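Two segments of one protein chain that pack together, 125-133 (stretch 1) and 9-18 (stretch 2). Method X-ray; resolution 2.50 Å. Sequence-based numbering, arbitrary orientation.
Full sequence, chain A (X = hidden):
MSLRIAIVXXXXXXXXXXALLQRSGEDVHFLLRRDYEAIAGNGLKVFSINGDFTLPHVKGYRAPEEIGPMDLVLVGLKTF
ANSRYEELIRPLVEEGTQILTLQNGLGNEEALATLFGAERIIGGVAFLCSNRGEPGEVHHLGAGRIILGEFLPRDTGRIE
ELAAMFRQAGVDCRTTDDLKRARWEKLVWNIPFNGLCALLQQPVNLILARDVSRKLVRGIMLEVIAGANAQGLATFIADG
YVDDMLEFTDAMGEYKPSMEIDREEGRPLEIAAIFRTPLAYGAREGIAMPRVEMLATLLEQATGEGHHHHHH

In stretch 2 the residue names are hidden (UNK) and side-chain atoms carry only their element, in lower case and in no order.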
ATOM      1  N   VAL A 125       2.201  12.396 -13.898  1.00 49.43           N
ATOM      2  CA  VAL A 125       2.535  11.068 -13.368  1.00 39.92           C
ATOM      3  C   VAL A 125       1.335  10.587 -12.567  1.00 42.49           C
ATOM      4  O   VAL A 125       0.984  11.165 -11.537  1.00 51.87           O
ATOM      5  CB  VAL A 125       3.897  11.009 -12.590  1.00 27.82           C
ATOM      6  CG1 VAL A 125       4.165  12.276 -11.844  1.00 45.89           C
ATOM      7  CG2 VAL A 125       3.968   9.799 -11.648  1.00 44.70           C
ATOM      8  N   ALA A 126       0.676   9.562 -13.097  1.00 47.37           N
ATOM      9  CA  ALA A 126      -0.512   8.980 -12.485  1.00 46.62           C
ATOM     10  C   ALA A 126      -0.167   7.647 -11.844  1.00 45.82           C
ATOM     11  O   ALA A 126       0.682   6.914 -12.348  1.00 48.73           O
ATOM     12  CB  ALA A 126      -1.590   8.791 -13.531  1.00 46.42           C
ATOM     13  N   PHE A 127      -0.814   7.338 -10.728  1.00 50.73           N
ATOM     14  CA  PHE A 127      -0.643   6.029 -10.103  1.00 56.95           C
ATOM     15  C   PHE A 127      -1.997   5.370  -9.884  1.00 57.36           C
ATOM     16  O   PHE A 127      -2.777   5.800  -9.037  1.00 55.98           O
ATOM     17  CB  PHE A 127       0.140   6.128  -8.792  1.00 61.38           C
ATOM     18  CG  PHE A 127       0.804   4.839  -8.394  1.00 79.83           C
ATOM     19  CD1 PHE A 127       2.092   4.542  -8.839  1.00 90.98           C
ATOM     20  CD2 PHE A 127       0.144   3.916  -7.586  1.00 80.03           C
ATOM     21  CE1 PHE A 127       2.715   3.346  -8.483  1.00 88.83           C
ATOM     22  CE2 PHE A 127       0.757   2.720  -7.227  1.00 81.76           C
ATOM     23  CZ  PHE A 127       2.046   2.435  -7.674  1.00 79.65           C
ATOM     24  N   LEU A 128      -2.250   4.314 -10.651  1.00 57.43           N
ATOM     25  CA  LEU A 128      -3.570   3.709 -10.741  1.00 54.04           C
ATOM     26  C   LEU A 128      -3.463   2.192 -10.825  1.00 50.63           C
ATOM     27  O   LEU A 128      -2.613   1.668 -11.546  1.00 45.75           O
ATOM     28  CB  LEU A 128      -4.254   4.220 -12.009  1.00 51.53           C
ATOM     29  CG  LEU A 128      -5.717   4.658 -12.057  1.00 55.11           C
ATOM     30  CD1 LEU A 128      -6.027   5.072 -13.478  1.00 51.98           C
ATOM     31  CD2 LEU A 128      -6.690   3.586 -11.607  1.00 55.22           C
ATOM     32  N   CYS A 129      -4.329   1.497 -10.091  1.00 56.50           N
ATOM     33  CA  CYS A 129      -4.489   0.047 -10.232  1.00 64.34           C
ATOM     34  C   CYS A 129      -5.755  -0.223 -11.039  1.00 67.39           C
ATOM     35  O   CYS A 129      -6.865  -0.031 -10.539  1.00 65.91           O
ATOM     36  CB  CYS A 129      -4.592  -0.640  -8.867  1.00 62.74           C
ATOM     37  SG  CYS A 129      -3.278  -0.259  -7.701  1.00 66.72           S
ATOM     38  N   SER A 130      -5.586  -0.656 -12.287  1.00 74.46           N
ATOM     39  CA  SER A 130      -6.723  -0.861 -13.185  1.00 76.68           C
ATOM     40  C   SER A 130      -6.465  -1.878 -14.289  1.00 77.24           C
ATOM     41  O   SER A 130      -5.662  -1.635 -15.190  1.00 82.31           O
ATOM     42  CB  SER A 130      -7.164   0.470 -13.814  1.00 76.84           C
ATOM     43  OG  SER A 130      -6.144   1.023 -14.623  1.00 87.10           O
ATOM     44  N   ASN A 131      -7.139  -3.021 -14.204  1.00 78.48           N
ATOM     45  CA  ASN A 131      -7.292  -3.892 -15.362  1.00 77.69           C
ATOM     46  C   ASN A 131      -8.613  -3.540 -16.040  1.00 76.63           C
ATOM     47  O   ASN A 131      -9.562  -3.134 -15.378  1.00 75.81           O
ATOM     48  CB  ASN A 131      -7.192  -5.385 -14.986  1.00 77.56           C
ATOM     49  CG  ASN A 131      -8.428  -5.912 -14.255  1.00 77.55           C
ATOM     50  OD1 ASN A 131      -8.489  -5.898 -13.026  1.00 62.37           O
ATOM     51  ND2 ASN A 131      -9.408  -6.397 -15.015  1.00 79.30           N
ATOM     52  N   ARG A 132      -8.667  -3.661 -17.360  1.00 79.60           N
ATOM     53  CA  ARG A 132      -9.892  -3.364 -18.095  1.00 82.75           C
ATOM     54  C   ARG A 132     -10.427  -4.631 -18.749  1.00 82.35           C
ATOM     55  O   ARG A 132      -9.965  -5.734 -18.447  1.00 78.88           O
ATOM     56  CB  ARG A 132      -9.626  -2.287 -19.157  1.00 81.39           C
ATOM     57  CG  ARG A 132      -8.534  -2.650 -20.166  1.00 82.56           C
ATOM     58  CD  ARG A 132      -8.263  -1.510 -21.134  1.00 90.60           C
ATOM     59  NE  ARG A 132      -9.239  -1.447 -22.223  1.00 97.49           N
ATOM     60  CZ  ARG A 132      -9.033  -1.923 -23.448  1.00 97.84           C
ATOM     61  NH1 ARG A 132      -7.883  -2.509 -23.761  1.00 96.59           N
ATOM     62  NH2 ARG A 132      -9.983  -1.816 -24.366  1.00102.47           N
ATOM     63  N   GLY A 133     -11.422  -4.478 -19.616  1.00 84.28           N
ATOM     64  CA  GLY A 133     -11.628  -5.458 -20.670  1.00 86.53           C
ATOM     65  C   GLY A 133     -12.850  -6.346 -20.712  1.00 83.59           C
ATOM     66  O   GLY A 133     -12.734  -7.564 -20.610  1.00 88.78           O
ATOM     67  N   UNK A   9      -6.323   7.372 -26.201  1.00 50.80           N
ATOM     68  CA  UNK A   9      -5.778   6.215 -25.507  1.00 56.59           C
ATOM     69  C   UNK A   9      -6.835   5.140 -25.437  1.00 63.33           C
ATOM     70  O   UNK A   9      -6.719   4.103 -26.102  1.00 71.23           O
ATOM     71  N   UNK A  10      -7.873   5.413 -24.644  1.00 60.05           N
ATOM     72  CA  UNK A  10      -8.992   4.493 -24.401  1.00 60.96           C
ATOM     73  C   UNK A  10      -8.550   3.179 -23.751  1.00 63.50           C
ATOM     74  O   UNK A  10      -9.132   2.116 -23.995  1.00 68.36           O
ATOM     75  c   UNK A  10      -9.811   4.246 -25.683  1.00 60.65           C
ATOM     76  N   UNK A  11      -7.519   3.270 -22.918  1.00 61.46           N
ATOM     77  CA  UNK A  11      -7.034   2.131 -22.160  1.00 65.90           C
ATOM     78  C   UNK A  11      -7.695   2.090 -20.802  1.00 66.93           C
ATOM     79  O   UNK A  11      -8.761   2.672 -20.601  1.00 68.71           O
ATOM     80  N   UNK A  12      -7.043   1.422 -19.858  1.00 71.35           N
ATOM     81  CA  UNK A  12      -7.578   1.259 -18.511  1.00 69.58           C
ATOM     82  C   UNK A  12      -7.496   2.536 -17.669  1.00 68.55           C
ATOM     83  O   UNK A  12      -8.089   2.606 -16.589  1.00 73.89           O
ATOM     84  c   UNK A  12      -6.883   0.106 -17.810  1.00 70.95           C
ATOM     85  N   UNK A  13      -6.770   3.540 -18.162  1.00 58.27           N
ATOM     86  CA  UNK A  13      -6.632   4.803 -17.446  1.00 56.38           C
ATOM     87  C   UNK A  13      -7.256   5.995 -18.175  1.00 56.88           C
ATOM     88  O   UNK A  13      -7.791   6.902 -17.535  1.00 60.96           O
ATOM     89  c   UNK A  13      -5.165   5.065 -17.053  1.00 56.66           C
ATOM     90  c   UNK A  13      -2.730   5.258 -17.504  1.00 62.13           C
ATOM     91  c   UNK A  13      -4.106   5.755 -17.914  1.00 56.48           C
ATOM     92  c   UNK A  13      -4.164   7.270 -17.768  1.00 69.23           C
ATOM     93  N   UNK A  14      -7.178   5.994 -19.503  1.00 52.42           N
ATOM     94  CA  UNK A  14      -7.771   7.050 -20.312  1.00 47.11           C
ATOM     95  C   UNK A  14      -9.284   7.061 -20.215  1.00 51.25           C
ATOM     96  O   UNK A  14      -9.907   8.129 -20.157  1.00 54.01           O
ATOM     97  N   UNK A  15      -9.870   5.866 -20.187  1.00 46.91           N
ATOM     98  CA  UNK A  15     -11.308   5.714 -20.023  1.00 45.69           C
ATOM     99  C   UNK A  15     -11.743   6.113 -18.621  1.00 50.47           C
ATOM    100  O   UNK A  15     -12.685   6.889 -18.470  1.00 52.63           O
ATOM    101  c   UNK A  15     -12.253   2.343 -21.826  1.00 49.05           C
ATOM    102  c   UNK A  15     -11.748   4.281 -20.332  1.00 44.87           C
ATOM    103  c   UNK A  15     -11.865   3.808 -21.786  1.00 45.50           C
ATOM    104  c   UNK A  15     -12.870   4.632 -22.580  1.00 46.06           C
ATOM    105  N   UNK A  16     -11.037   5.594 -17.613  1.00 52.78           N
ATOM    106  CA  UNK A  16     -11.329   5.861 -16.200  1.00 50.04           C
ATOM    107  C   UNK A  16     -11.326   7.345 -15.857  1.00 47.21           C
ATOM    108  O   UNK A  16     -12.263   7.837 -15.233  1.00 52.30           O
ATOM    109  c   UNK A  16     -10.346   5.113 -15.294  1.00 49.56           C
ATOM    110  c   UNK A  16     -10.656   6.022 -11.084  1.00 59.05           C
ATOM    111  c   UNK A  16     -11.676   5.326 -11.713  1.00 49.42           C
ATOM    112  c   UNK A  16     -10.463   5.439 -13.819  1.00 53.11           C
ATOM    113  c   UNK A  16     -11.571   5.030 -13.074  1.00 59.61           C
ATOM    114  c   UNK A  16      -9.544   6.435 -11.801  1.00 65.12           C
ATOM    115  c   UNK A  16      -9.453   6.141 -13.161  1.00 66.88           C
ATOM    116  o   UNK A  16     -10.748   6.317  -9.741  1.00 65.79           O
ATOM    117  N   UNK A  17     -10.277   8.048 -16.270  1.00 46.14           N
ATOM    118  CA  UNK A  17     -10.172   9.480 -16.007  1.00 50.38           C
ATOM    119  C   UNK A  17     -11.166  10.303 -16.816  1.00 48.09           C
ATOM    120  O   UNK A  17     -11.739  11.260 -16.301  1.00 50.90           O
ATOM    121  c   UNK A  17      -8.135   9.601 -13.787  1.00 48.06           C
ATOM    122  c   UNK A  17      -6.519   9.053 -15.462  1.00 56.99           C
ATOM    123  c   UNK A  17      -5.630   8.642 -14.479  1.00 54.54           C
ATOM    124  c   UNK A  17      -8.741   9.980 -16.217  1.00 48.72           C
ATOM    125  c   UNK A  17      -7.253   9.187 -12.792  1.00 50.14           C
ATOM    126  c   UNK A  17      -6.000   8.713 -13.148  1.00 55.06           C
ATOM    127  o   UNK A  17      -5.112   8.305 -12.183  1.00 61.31           O
ATOM    128  c   UNK A  17      -7.783   9.534 -15.137  1.00 51.84           C
ATOM    129  N   UNK A  18     -11.385   9.908 -18.065  1.00 49.29           N
ATOM    130  CA  UNK A  18     -12.359  10.575 -18.927  1.00 54.85           C
ATOM    131  C   UNK A  18     -13.789  10.406 -18.448  1.00 54.31           C
ATOM    132  O   UNK A  18     -14.601  11.328 -18.566  1.00 58.19           O
TER

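Position 9 carries no side-chain atoms and lies out of reach of stretch 1; it is Gly 9. At position 10 a single carbon, CB, follows CA and points sideways, no nearer to stretch 1 than 6.2 Å, the distance from CB to Arg 132 NH2, so the residue is Ala 10. Its carbonyl does more than its methyl: Ala 10 O lies over one face of the Arg 132 guanidinium, 4.0 Å from Arg 132 NE.

Position 11 again has nothing beyond the backbone, which makes it Gly 11. Its C atom is 3.7 Å from Arg 132 CD, yet a CB would have room here, so this contact does not itself demand glycine. Position 12 bears one carbon, directed toward stretch 1. That carbon, CB, sits 3.4 Å from Ser 130 OG and 3.9 Å from Arg 132 CB, and the residue is Ala 12. Its backbone is engaged as well: Ser 130 OG donates a weak hydrogen bond to Ala 12 O (3.2 Å), and Arg 132 CD approaches Ala 12 N to 3.4 Å.

Position 13 has four carbons, forked at the second; it points sideways, and its CB lies 3.7 Å from Leu 128 CD1. This is Leu 13. Position 14, without side-chain atoms, opens the helix as Gly 14; a CB would point away from stretch 1 and be crowded by Ala 10 N at 3.3 Å. Position 15 has the same fork and is Leu 15; although its CA-to-CB bond points toward stretch 1, Leu 15 CD1 comes no nearer than 4.9 Å, to Arg 132 NE.

Position 16 shows one carbon leading to a six-carbon ring bearing one oxygen; a ring carbon packs against Leu 128 CD1. It is Tyr 16, with CD2 3.6 Å from Leu 128 CD1. The same ring recurs at position 17, which starts sideways but brings its end nearer, the oxygen packing against Leu 128 and Ala 126. This is Tyr 17, its OH 3.6 Å from Leu 128 CD1 and 3.8 Å from Ala 126 CB; that hydroxyl is hydrogen-bonded elsewhere in the structure. Position 18 has no side-chain atoms and is Gly 18; a CB would be crowded by Gly 14 O at 3.0 Å.

The contact thus has two parts. Along the strand, Ala 126 and Leu 128 point toward the other stretch, while Phe 127 between them points away; Leu 128 CD1 fits among Leu 13 and the two tyrosines in an apolar cluster. Beyond the strand, Ser 130 and Arg 132 pack against the loop before the helix, where the arginine chain lies close to the backbone. Packing dominates, with one weak hydrogen bond as its polar supplement.

Stretch 2, residues 9-18: GAGALGLYYG
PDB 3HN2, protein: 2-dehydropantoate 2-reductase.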